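Local coordinates for protein nitrite oxidoreductase subunit C (PDB 7B04) that binds a heme b and two calcium ions as a subunit of nitrite oxidoreductase, and probably passes electrons in that complex, at residues 47-52 and 100-105; 113-118 and 263-268; 163-168 and 277-282. All coordinates share one frame; numbering follows the deposited sequence.

All three contacts belong to the beta-rich, heme-binding fold related to ethylbenzene dehydrogenase. Contact 1 closes first along the chain, pairing 47-52 with 100-105. Contacts 2 and 3 then alternate, since 163-168 falls between 113-118 and 263-268, and 277-282 follows. Strands 97-104 and 108-116, successive and adjacent, carry contact 1 into contact 2, where Ile100 packs on Val113; the two centres are about 15 Å apart. Contacts 1 and 3, also about 15 Å apart between centres, do not touch. Contacts 2 and 3, about 17 Å apart between centres, meet through Trp263, Val265 and Phe267 against Trp165 and Trp167. Each includes a ligand of a different calcium ion, and strand 162-168 also lines the heme pocket.

Contact 1: residues 47-52 and 100-105; sequences EVLNVK and IKAIHD
Leu49 and Val51 pack from one strand onto Ala102 of its parallel neighbour, and the small methyl of Ala102 is the meeting point. Leu49 CD1 lies 3.5 Å from Ala102 CB, and Val51 CG2 comes within 3.6 Å of the same carbon. With CG1 anti to the backbone N (chi1 -178°), Val51 turns that other methyl toward His104; CG1 meets the imidazole at its edge, in the ring plane, 3.3 Å from His104 CD2, and the two side chains cross at about a right angle. This buried side continues into Leu314, Phe289 and Phe111 of neighbouring strands.

The other side is looser. Asn50 and Lys101, both partly exposed, direct their CB atoms away from the partner strand and add little to the contact; the amine end of Lys52 leads away too, although its backbone joins the pair. At the Lys52 end the backbone does the joining: Lys52 N donates to Ala102 O at 3.2 Å, and His104 N donates to Lys52 O at 3.2 Å. The strand segments diverge by 34°, and at the Leu49 end the CA atoms of Leu49 and Lys101 stand 7.3 Å apart.

His104 NE2 is satisfied by Glu317 O. The chemistry is therefore divided: two backbone bonds set the parallel register at Lys52, while the apolar contacts of Leu49 and Val51 gather round Ala102 on the buried side.

Contact 2: residues 113-118 and 263-268; sequences VIWDDA and WTVVFC. With CA (calcium ion), chain B.
An antiparallel strand pair in the ethylbenzene dehydrogenase-like fold runs from Val113-Val265 to Trp115-Trp263 and leads directly into a calcium site. Val113 and Val265 form a hydrogen-bonded pair: Val113 N reaches Val265 O at 2.7 Å, and Val265 N reaches Val113 O at 2.9 Å. At the other end Trp263 N donates to Trp115 O at 3.0 Å, whereas the return bond from Trp115 N to Trp263 O is weak.

The two tryptophans lie side by side, pointing the same way, on the face shared with Val113 and Val265, opposite Ile114 and Thr264. Trp115 CG sits between its backbone N and carbonyl carbon (chi1 71°). Trp263 CB rests over one face of the six-membered ring of Trp115, toward the rim, in a CH-pi contact 3.6 Å from that ring's centroid. The indole planes are 23° apart but slid past one another, so the rings barely overlap. Val265 CG2 touches Trp115 CH2 at 3.7 Å.

Beyond the pair, Asp117 OD2 binds the calcium ion at 2.3 Å and lies at the edge of the Trp263 ring, its carboxylate nearly coplanar with the indole. Thr119, Asn121, Asp132 and Asn295 complete the protein ligands. Strand 97-104 flanks the pair beside 108-116, strand 253-258 flanks it beside 262-270, and Trp167 of strand 162-168 packs against Trp115, Trp263 and Val265.

Contact 3: residues 163-168 and 277-282; sequences NLWHWK and LDVQFV. With CA (calcium ion), chain D; HEM (protoporphyrin IX containing Fe), chain E.
Asn163, at the start of a strand lining the heme pocket, hydrogen-bonds to a calcium-binding loop at Val279. The fold is consistent with the ethylbenzene dehydrogenase family, and 277-282 lies within the loop between strands 262-270 and 286-294. Farther along strand 162-168, Leu164 and His166 face the heme, and a heme methyl, CMD, sits over one face of the His166 ring.

Leu277 begins the segment, its carbonyl oxygen near the Asn163 amide and hydrogen-bonded to Asn237; its side chain leads away and packs on Pro33 of the neighbouring subunit A. Asp278 follows and binds the calcium ion through both carboxylate oxygens, OD1 at 2.5 Å and OD2 at 2.7 Å. Asp235, Gln247, the backbone O of His249 and Asp251 supply the other protein ligands, and Thr273 hydrogen-bonds OD2 of Asp278, a second-shell hold on the carboxylate. The backbone N of Val279 then donates to Asn163 OD1 at 2.9 Å, lying in the amide plane on a lone pair of that oxygen. Asn163 has CG anti to its backbone N (chi1 -158°), which carries the amide across to the loop; its ND2 bonds Leu236 O, and the amide is thus held at both ends. Val279 CG1 also lies 4.1 Å from Trp165 CZ2, the two side chains crossing at about a right angle. Gln280 turns back along the loop, NE2 donating to Asp278 O from above the carbonyl plane. Phe281 ends the contact, reaching tip to tip toward Trp165: Trp165 CH2 lies at the edge of the phenyl ring, 3.8 Å from Phe281 CE2.

Contact 1: residues 47-52 and 100-105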
loop_
_atom_site.group_PDB
_atom_site.type_symbol
_atom_site.label_atom_id
_atom_site.label_comp_id
_atom_site.label_asym_id
_atom_site.label_seq_id
_atom_site.Cartn_x
_atom_site.Cartn_y
_atom_site.Cartn_z
ATOM N N GLU C 47 51.841 36.095 27.171
ATOM C CA GLU C 47 51.971 35.214 28.322
ATOM C C GLU C 47 52.310 33.805 27.857
ATOM O O GLU C 47 51.712 33.286 26.911
ATOM C CB GLU C 47 50.694 35.211 29.162
ATOM C CG GLU C 47 50.872 34.555 30.527
ATOM C CD GLU C 47 49.647 34.690 31.409
ATOM O OE1 GLU C 47 49.738 34.351 32.609
ATOM O OE2 GLU C 47 48.596 35.139 30.905
ATOM N N VAL C 48 53.256 33.176 28.546
ATOM C CA VAL C 48 53.793 31.883 28.141
ATOM C C VAL C 48 53.227 30.793 29.036
ATOM O O VAL C 48 53.113 30.962 30.256
ATOM C CB VAL C 48 55.334 31.894 28.192
ATOM C CG1 VAL C 48 55.901 30.515 27.870
ATOM C CG2 VAL C 48 55.888 32.938 27.233
ATOM N N LEU C 49 52.885 29.663 28.422
ATOM C CA LEU C 49 52.421 28.487 29.140
ATOM C C LEU C 49 53.639 27.619 29.429
ATOM O O LEU C 49 54.296 27.131 28.503
ATOM C CB LEU C 49 51.375 27.733 28.317
ATOM C CG LEU C 49 50.526 26.631 28.963
ATOM C CD1 LEU C 49 51.261 25.310 28.955
ATOM C CD2 LEU C 49 50.113 27.002 30.376
ATOM N N ASN C 50 53.938 27.432 30.708
ATOM C CA ASN C 50 55.116 26.690 31.134
ATOM C C ASN C 50 54.701 25.291 31.570
ATOM O O ASN C 50 53.831 25.137 32.434
ATOM C CB ASN C 50 55.823 27.423 32.275
ATOM C CG ASN C 50 57.196 26.862 32.570
ATOM O OD1 ASN C 50 57.710 26.022 31.833
ATOM N ND2 ASN C 50 57.798 27.323 33.661
ATOM N N VAL C 51 55.324 24.278 30.975
ATOM C CA VAL C 51 55.063 22.890 31.335
ATOM C C VAL C 51 56.016 22.540 32.470
ATOM O O VAL C 51 57.228 22.425 32.266
ATOM C CB VAL C 51 55.250 21.950 30.138
ATOM C CG1 VAL C 51 54.916 20.531 30.530
ATOM C CG2 VAL C 51 54.384 22.385 28.986
ATOM N N LYS C 52 55.467 22.381 33.670
ATOM C CA LYS C 52 56.276 22.124 34.852
ATOM C C LYS C 52 56.706 20.664 34.897
ATOM O O LYS C 52 55.890 19.761 34.687
ATOM C CB LYS C 52 55.498 22.491 36.114
ATOM C CG LYS C 52 56.311 22.378 37.387
ATOM C CD LYS C 52 55.546 22.929 38.575
ATOM C CE LYS C 52 56.273 22.646 39.876
ATOM N NZ LYS C 52 57.568 23.375 39.956
ATOM N N ILE C 100 44.282 26.843 31.096
ATOM C CA ILE C 100 45.103 25.757 30.567
ATOM C C ILE C 100 46.350 25.594 31.428
ATOM O O ILE C 100 47.074 26.564 31.677
ATOM C CB ILE C 100 45.480 25.976 29.087
ATOM C CG1 ILE C 100 46.304 24.791 28.574
ATOM C CG2 ILE C 100 46.211 27.296 28.879
ATOM C CD1 ILE C 100 46.408 24.718 27.068
ATOM N N LYS C 101 46.583 24.371 31.900
ATOM C CA LYS C 101 47.791 24.001 32.619
ATOM C C LYS C 101 48.468 22.835 31.911
ATOM O O LYS C 101 47.848 22.124 31.115
ATOM C CB LYS C 101 47.488 23.613 34.073
ATOM C CG LYS C 101 47.035 24.759 34.956
ATOM C CD LYS C 101 46.857 24.296 36.393
ATOM C CE LYS C 101 46.407 25.433 37.292
ATOM N NZ LYS C 101 46.226 24.984 38.699
ATOM N N ALA C 102 49.752 22.637 32.207
ATOM C CA ALA C 102 50.506 21.580 31.547
ATOM C C ALA C 102 51.666 21.133 32.425
ATOM O O ALA C 102 52.319 21.950 33.080
ATOM C CB ALA C 102 51.026 22.029 30.179
ATOM N N ILE C 103 51.919 19.821 32.409
ATOM C CA ILE C 103 52.948 19.166 33.205
ATOM C C ILE C 103 53.513 18.033 32.358
ATOM O O ILE C 103 52.861 17.542 31.434
ATOM C CB ILE C 103 52.397 18.621 34.541
ATOM C CG1 ILE C 103 51.244 17.656 34.269
ATOM C CG2 ILE C 103 51.937 19.756 35.444
ATOM C CD1 ILE C 103 50.607 17.097 35.511
ATOM N N HIS C 104 54.739 17.612 32.668
ATOM C CA HIS C 104 55.305 16.492 31.925
ATOM C C HIS C 104 56.250 15.673 32.793
ATOM O O HIS C 104 56.813 16.154 33.781
ATOM C CB HIS C 104 55.984 16.952 30.621
ATOM C CG HIS C 104 57.346 17.546 30.798
ATOM N ND1 HIS C 104 58.477 16.781 30.987
ATOM C CD2 HIS C 104 57.768 18.832 30.755
ATOM C CE1 HIS C 104 59.531 17.572 31.083
ATOM N NE2 HIS C 104 59.128 18.821 30.945
ATOM N N ASP C 105 56.419 14.414 32.378
ATOM C CA ASP C 105 57.211 13.407 33.070
ATOM C C ASP C 105 58.651 13.353 32.608
ATOM O O ASP C 105 59.522 12.908 33.364
ATOM C CB ASP C 105 56.652 12.015 32.725
ATOM C CG ASP C 105 55.877 11.368 33.836
ATOM O OD1 ASP C 105 56.242 11.529 35.016
ATOM O OD2 ASP C 105 54.906 10.651 33.507
#

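Contact 2: residues 113-118 and 263-268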
loop_
_atom_site.group_PDB
_atom_site.type_symbol
_atom_site.label_atom_id
_atom_site.label_comp_id
_atom_site.label_asym_id
_atom_site.label_seq_id
_atom_site.Cartn_x
_atom_site.Cartn_y
_atom_site.Cartn_z
ATOM N N VAL C 113 42.610 21.539 30.511
ATOM C CA VAL C 113 41.848 22.680 30.018
ATOM C C VAL C 113 40.526 22.734 30.779
ATOM O O VAL C 113 39.819 21.721 30.888
ATOM C CB VAL C 113 41.599 22.589 28.504
ATOM C CG1 VAL C 113 40.979 23.869 27.998
ATOM C CG2 VAL C 113 42.907 22.284 27.773
ATOM N N ILE C 114 40.184 23.920 31.282
ATOM C CA ILE C 114 38.981 24.132 32.077
ATOM C C ILE C 114 38.221 25.337 31.540
ATOM O O ILE C 114 38.800 26.416 31.360
ATOM C CB ILE C 114 39.323 24.357 33.560
ATOM C CG1 ILE C 114 39.849 23.074 34.198
ATOM C CG2 ILE C 114 38.122 24.882 34.313
ATOM C CD1 ILE C 114 40.378 23.271 35.600
ATOM N N TRP C 115 36.925 25.156 31.305
ATOM C CA TRP C 115 36.045 26.243 30.907
ATOM C C TRP C 115 34.679 25.991 31.525
ATOM O O TRP C 115 34.354 24.869 31.921
ATOM C CB TRP C 115 35.938 26.365 29.385
ATOM C CG TRP C 115 35.176 25.248 28.739
ATOM C CD1 TRP C 115 33.861 25.255 28.373
ATOM C CD2 TRP C 115 35.685 23.956 28.386
ATOM N NE1 TRP C 115 33.522 24.049 27.807
ATOM C CE2 TRP C 115 34.623 23.234 27.805
ATOM C CE3 TRP C 115 36.934 23.341 28.504
ATOM C CZ2 TRP C 115 34.775 21.929 27.340
ATOM C CZ3 TRP C 115 37.081 22.046 28.044
ATOM C CH2 TRP C 115 36.008 21.354 27.472
ATOM N N ASP C 116 33.878 27.045 31.602
ATOM C CA ASP C 116 32.564 26.972 32.227
ATOM C C ASP C 116 31.484 26.768 31.182
ATOM O O ASP C 116 31.407 27.500 30.198
ATOM C CB ASP C 116 32.243 28.221 33.035
ATOM C CG ASP C 116 33.386 28.652 33.928
ATOM O OD1 ASP C 116 33.701 27.892 34.868
ATOM O OD2 ASP C 116 33.944 29.756 33.724
ATOM N N ASP C 117 30.686 25.737 31.359
ATOM C CA ASP C 117 29.538 25.541 30.480
ATOM C C ASP C 117 28.412 24.844 31.228
ATOM O O ASP C 117 28.630 23.888 31.968
ATOM C CB ASP C 117 29.921 24.895 29.129
ATOM C CG ASP C 117 28.744 24.202 28.412
ATOM O OD1 ASP C 117 27.850 24.939 27.929
ATOM O OD2 ASP C 117 28.935 22.955 28.126
ATOM N N ALA C 118 27.220 25.425 31.106
ATOM C CA ALA C 118 26.047 25.078 31.895
ATOM C C ALA C 118 25.348 23.805 31.443
ATOM O O ALA C 118 24.441 23.341 32.141
ATOM C CB ALA C 118 25.048 26.240 31.850
ATOM N N TRP C 263 33.457 22.174 32.786
ATOM C CA TRP C 263 34.177 21.069 32.169
ATOM C C TRP C 263 35.636 21.099 32.602
ATOM O O TRP C 263 36.245 22.169 32.693
ATOM C CB TRP C 263 34.106 21.135 30.642
ATOM C CG TRP C 263 32.887 20.507 30.048
ATOM C CD1 TRP C 263 31.817 21.154 29.508
ATOM C CD2 TRP C 263 32.615 19.105 29.924
ATOM N NE1 TRP C 263 30.891 20.244 29.058
ATOM C CE2 TRP C 263 31.357 18.979 29.302
ATOM C CE3 TRP C 263 33.308 17.945 30.282
ATOM C CZ2 TRP C 263 30.778 17.741 29.030
ATOM C CZ3 TRP C 263 32.732 16.716 30.010
ATOM C CH2 TRP C 263 31.481 16.624 29.389
ATOM N N THR C 264 36.196 19.921 32.861
ATOM C CA THR C 264 37.628 19.770 33.096
ATOM C C THR C 264 38.107 18.620 32.223
ATOM O O THR C 264 37.719 17.468 32.441
ATOM C CB THR C 264 37.947 19.516 34.570
ATOM O OG1 THR C 264 37.395 20.570 35.367
ATOM C CG2 THR C 264 39.454 19.483 34.780
ATOM N N VAL C 265 38.945 18.932 31.241
ATOM C CA VAL C 265 39.469 17.946 30.308
ATOM C C VAL C 265 40.985 17.997 30.364
ATOM O O VAL C 265 41.578 19.081 30.415
ATOM C CB VAL C 265 38.971 18.215 28.871
ATOM C CG1 VAL C 265 39.572 17.216 27.887
ATOM C CG2 VAL C 265 37.451 18.192 28.816
ATOM N N VAL C 266 41.616 16.826 30.361
ATOM C CA VAL C 266 43.066 16.740 30.276
ATOM C C VAL C 266 43.435 15.900 29.063
ATOM O O VAL C 266 42.805 14.873 28.782
ATOM C CB VAL C 266 43.720 16.192 31.567
ATOM C CG1 VAL C 266 43.097 16.828 32.798
ATOM C CG2 VAL C 266 43.638 14.683 31.642
ATOM N N PHE C 267 44.449 16.354 28.341
ATOM C CA PHE C 267 44.960 15.665 27.165
ATOM C C PHE C 267 46.223 14.911 27.551
ATOM O O PHE C 267 47.052 15.418 28.312
ATOM C CB PHE C 267 45.261 16.651 26.034
ATOM C CG PHE C 267 44.040 17.314 25.457
ATOM C CD1 PHE C 267 43.400 16.783 24.349
ATOM C CD2 PHE C 267 43.536 18.474 26.023
ATOM C CE1 PHE C 267 42.278 17.401 23.816
ATOM C CE2 PHE C 267 42.418 19.093 25.496
ATOM C CZ PHE C 267 41.790 18.555 24.392
ATOM N N CYS C 268 46.368 13.700 27.023
ATOM C CA CYS C 268 47.493 12.842 27.360
ATOM C C CYS C 268 48.126 12.330 26.077
ATOM O O CYS C 268 47.436 11.771 25.218
ATOM C CB CYS C 268 47.037 11.680 28.250
ATOM S SG CYS C 268 48.330 10.515 28.721
HETATM CA CA CA B . 27.333 22.041 26.766
#

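Contact 3: residues 163-168 and 277-282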
loop_
_atom_site.group_PDB
_atom_site.type_symbol
_atom_site.label_atom_id
_atom_site.label_comp_id
_atom_site.label_asym_id
_atom_site.label_seq_id
_atom_site.Cartn_x
_atom_site.Cartn_y
_atom_site.Cartn_z
ATOM N N ASN C 163 49.250 20.019 13.880
ATOM C CA ASN C 163 48.718 18.857 14.579
ATOM C C ASN C 163 47.551 19.297 15.454
ATOM O O ASN C 163 47.618 20.338 16.113
ATOM C CB ASN C 163 49.796 18.189 15.439
ATOM C CG ASN C 163 49.490 16.731 15.749
ATOM O OD1 ASN C 163 50.340 16.008 16.268
ATOM N ND2 ASN C 163 48.279 16.292 15.430
ATOM N N LEU C 164 46.485 18.499 15.461
ATOM C CA LEU C 164 45.272 18.809 16.203
ATOM C C LEU C 164 44.942 17.672 17.160
ATOM O O LEU C 164 45.099 16.496 16.820
ATOM C CB LEU C 164 44.082 19.015 15.250
ATOM C CG LEU C 164 43.829 20.277 14.418
ATOM C CD1 LEU C 164 43.494 21.460 15.301
ATOM C CD2 LEU C 164 44.994 20.598 13.488
ATOM N N TRP C 165 44.500 18.032 18.365
ATOM C CA TRP C 165 43.999 17.079 19.353
ATOM C C TRP C 165 42.558 17.461 19.662
ATOM O O TRP C 165 42.320 18.461 20.342
ATOM C CB TRP C 165 44.833 17.099 20.632
ATOM C CG TRP C 165 46.273 16.749 20.466
ATOM C CD1 TRP C 165 46.874 16.225 19.360
ATOM C CD2 TRP C 165 47.300 16.897 21.451
ATOM N NE1 TRP C 165 48.216 16.039 19.596
ATOM C CE2 TRP C 165 48.501 16.443 20.873
ATOM C CE3 TRP C 165 47.320 17.370 22.767
ATOM C CZ2 TRP C 165 49.711 16.449 21.566
ATOM C CZ3 TRP C 165 48.520 17.374 23.452
ATOM C CH2 TRP C 165 49.699 16.917 22.851
ATOM N N HIS C 166 41.600 16.672 19.188
ATOM C CA HIS C 166 40.185 16.999 19.347
ATOM C C HIS C 166 39.566 16.085 20.396
ATOM O O HIS C 166 39.417 14.880 20.166
ATOM C CB HIS C 166 39.435 16.884 18.023
ATOM C CG HIS C 166 38.036 17.413 18.082
ATOM N ND1 HIS C 166 37.103 17.167 17.098
ATOM C CD2 HIS C 166 37.412 18.175 19.010
ATOM C CE1 HIS C 166 35.964 17.756 17.418
ATOM N NE2 HIS C 166 36.125 18.374 18.574
ATOM N N TRP C 167 39.194 16.659 21.537
ATOM C CA TRP C 167 38.454 15.928 22.554
ATOM C C TRP C 167 36.964 15.987 22.247
ATOM O O TRP C 167 36.429 17.045 21.903
ATOM C CB TRP C 167 38.715 16.499 23.948
ATOM C CG TRP C 167 37.813 15.904 24.985
ATOM C CD1 TRP C 167 37.931 14.674 25.564
ATOM C CD2 TRP C 167 36.636 16.500 25.544
ATOM N NE1 TRP C 167 36.908 14.472 26.459
ATOM C CE2 TRP C 167 36.098 15.579 26.463
ATOM C CE3 TRP C 167 35.989 17.725 25.362
ATOM C CZ2 TRP C 167 34.945 15.844 27.198
ATOM C CZ3 TRP C 167 34.844 17.986 26.093
ATOM C CH2 TRP C 167 34.335 17.050 27.000
ATOM N N LYS C 168 36.294 14.845 22.381
ATOM C CA LYS C 168 34.867 14.737 22.117
ATOM C C LYS C 168 34.167 14.165 23.341
ATOM O O LYS C 168 34.561 13.110 23.851
ATOM C CB LYS C 168 34.605 13.864 20.887
ATOM C CG LYS C 168 35.175 14.436 19.598
ATOM C CD LYS C 168 34.852 13.554 18.406
ATOM C CE LYS C 168 35.401 14.145 17.119
ATOM N NZ LYS C 168 36.890 14.128 17.090
ATOM N N LEU C 277 53.947 12.988 11.376
ATOM C CA LEU C 277 52.926 14.029 11.334
ATOM C C LEU C 277 52.464 14.437 12.725
ATOM O O LEU C 277 51.454 15.136 12.852
ATOM C CB LEU C 277 51.719 13.573 10.504
ATOM C CG LEU C 277 51.936 13.312 9.014
ATOM C CD1 LEU C 277 50.663 12.774 8.374
ATOM C CD2 LEU C 277 52.404 14.574 8.310
ATOM N N ASP C 278 53.178 14.013 13.762
ATOM C CA ASP C 278 52.856 14.349 15.140
ATOM C C ASP C 278 53.784 15.451 15.626
ATOM O O ASP C 278 54.958 15.501 15.244
ATOM C CB ASP C 278 53.029 13.126 16.042
ATOM C CG ASP C 278 51.819 12.220 16.052
ATOM O OD1 ASP C 278 50.831 12.520 15.351
ATOM O OD2 ASP C 278 51.868 11.190 16.757
ATOM N N VAL C 279 53.256 16.337 16.472
ATOM C CA VAL C 279 54.107 17.327 17.117
ATOM C C VAL C 279 55.092 16.616 18.037
ATOM O O VAL C 279 54.743 15.648 18.730
ATOM C CB VAL C 279 53.265 18.379 17.861
ATOM C CG1 VAL C 279 52.704 17.830 19.164
ATOM C CG2 VAL C 279 54.096 19.629 18.110
ATOM N N GLN C 280 56.342 17.066 18.017
ATOM C CA GLN C 280 57.405 16.472 18.819
ATOM C C GLN C 280 57.856 17.462 19.886
ATOM O O GLN C 280 58.348 18.548 19.563
ATOM C CB GLN C 280 58.583 16.056 17.939
ATOM C CG GLN C 280 58.210 15.093 16.819
ATOM C CD GLN C 280 57.666 13.773 17.334
ATOM O OE1 GLN C 280 58.111 13.263 18.364
ATOM N NE2 GLN C 280 56.701 13.210 16.617
ATOM N N PHE C 281 57.687 17.081 21.150
ATOM C CA PHE C 281 58.100 17.899 22.281
ATOM C C PHE C 281 59.465 17.442 22.775
ATOM O O PHE C 281 59.755 16.243 22.813
ATOM C CB PHE C 281 57.097 17.813 23.433
ATOM C CG PHE C 281 55.711 18.268 23.078
ATOM C CD1 PHE C 281 55.424 19.614 22.929
ATOM C CD2 PHE C 281 54.687 17.348 22.924
ATOM C CE1 PHE C 281 54.145 20.034 22.614
ATOM C CE2 PHE C 281 53.405 17.763 22.609
ATOM C CZ PHE C 281 53.135 19.106 22.454
ATOM N N VAL C 282 60.310 18.405 23.130
ATOM C CA VAL C 282 61.609 18.109 23.727
ATOM C C VAL C 282 61.735 18.913 25.014
ATOM O O VAL C 282 61.488 20.129 25.004
ATOM C CB VAL C 282 62.762 18.421 22.760
ATOM C CG1 VAL C 282 64.102 18.182 23.438
ATOM C CG2 VAL C 282 62.642 17.580 21.495
HETATM CA CA CA D . 49.736 10.262 15.443
HETATM C CHA HEM E . 37.023 22.462 12.168
HETATM C CHB HEM E . 37.442 27.084 10.683
HETATM C CHC HEM E . 40.541 27.809 14.357
HETATM C CHD HEM E . 40.262 23.126 15.747
HETATM C C1A HEM E . 36.938 23.607 11.398
HETATM C C2A HEM E . 36.363 23.701 10.072
HETATM C C3A HEM E . 36.466 24.976 9.660
HETATM C C4A HEM E . 37.129 25.737 10.700
HETATM C CMA HEM E . 35.982 25.561 8.314
HETATM C CAA HEM E . 35.717 22.512 9.324
HETATM C CBA HEM E . 36.499 22.162 8.066
HETATM C CGA HEM E . 37.540 21.131 8.400
HETATM O O1A HEM E . 38.652 21.192 7.817
HETATM O O2A HEM E . 37.253 20.262 9.262
HETATM C C1B HEM E . 38.272 27.717 11.588
HETATM C C2B HEM E . 38.528 29.140 11.686
HETATM C C3B HEM E . 39.395 29.344 12.701
HETATM C C4B HEM E . 39.699 28.049 13.285
HETATM C CMB HEM E . 37.892 30.173 10.730
HETATM C CAB HEM E . 39.996 30.665 13.249
HETATM C CBB HEM E . 39.585 31.892 12.905
HETATM C C1C HEM E . 40.684 26.633 15.076
HETATM C C2C HEM E . 41.396 26.492 16.334
HETATM C C3C HEM E . 41.316 25.215 16.722
HETATM C C4C HEM E . 40.564 24.480 15.721
HETATM C CMC HEM E . 42.108 27.629 17.101
HETATM C CAC HEM E . 41.932 24.620 18.009
HETATM C CBC HEM E . 42.711 23.537 17.973
HETATM C C1D HEM E . 39.280 22.561 14.952
HETATM C C2D HEM E . 38.617 21.285 15.159
HETATM C C3D HEM E . 37.731 21.107 14.180
HETATM C C4D HEM E . 37.788 22.261 13.301
HETATM C CMD HEM E . 38.880 20.285 16.306
HETATM C CAD HEM E . 36.814 19.875 14.022
HETATM C CBD HEM E . 35.421 20.165 14.566
HETATM C CGD HEM E . 34.619 18.890 14.608
HETATM O O1D HEM E . 33.474 18.917 15.125
HETATM O O2D HEM E . 35.121 17.838 14.137
HETATM N NA HEM E . 37.396 24.866 11.736
HETATM N NB HEM E . 39.001 27.092 12.576
HETATM N NC HEM E . 40.189 25.382 14.725
HETATM N ND HEM E . 38.741 23.134 13.804
HETATM FE FE HEM E . 38.917 25.120 12.959
#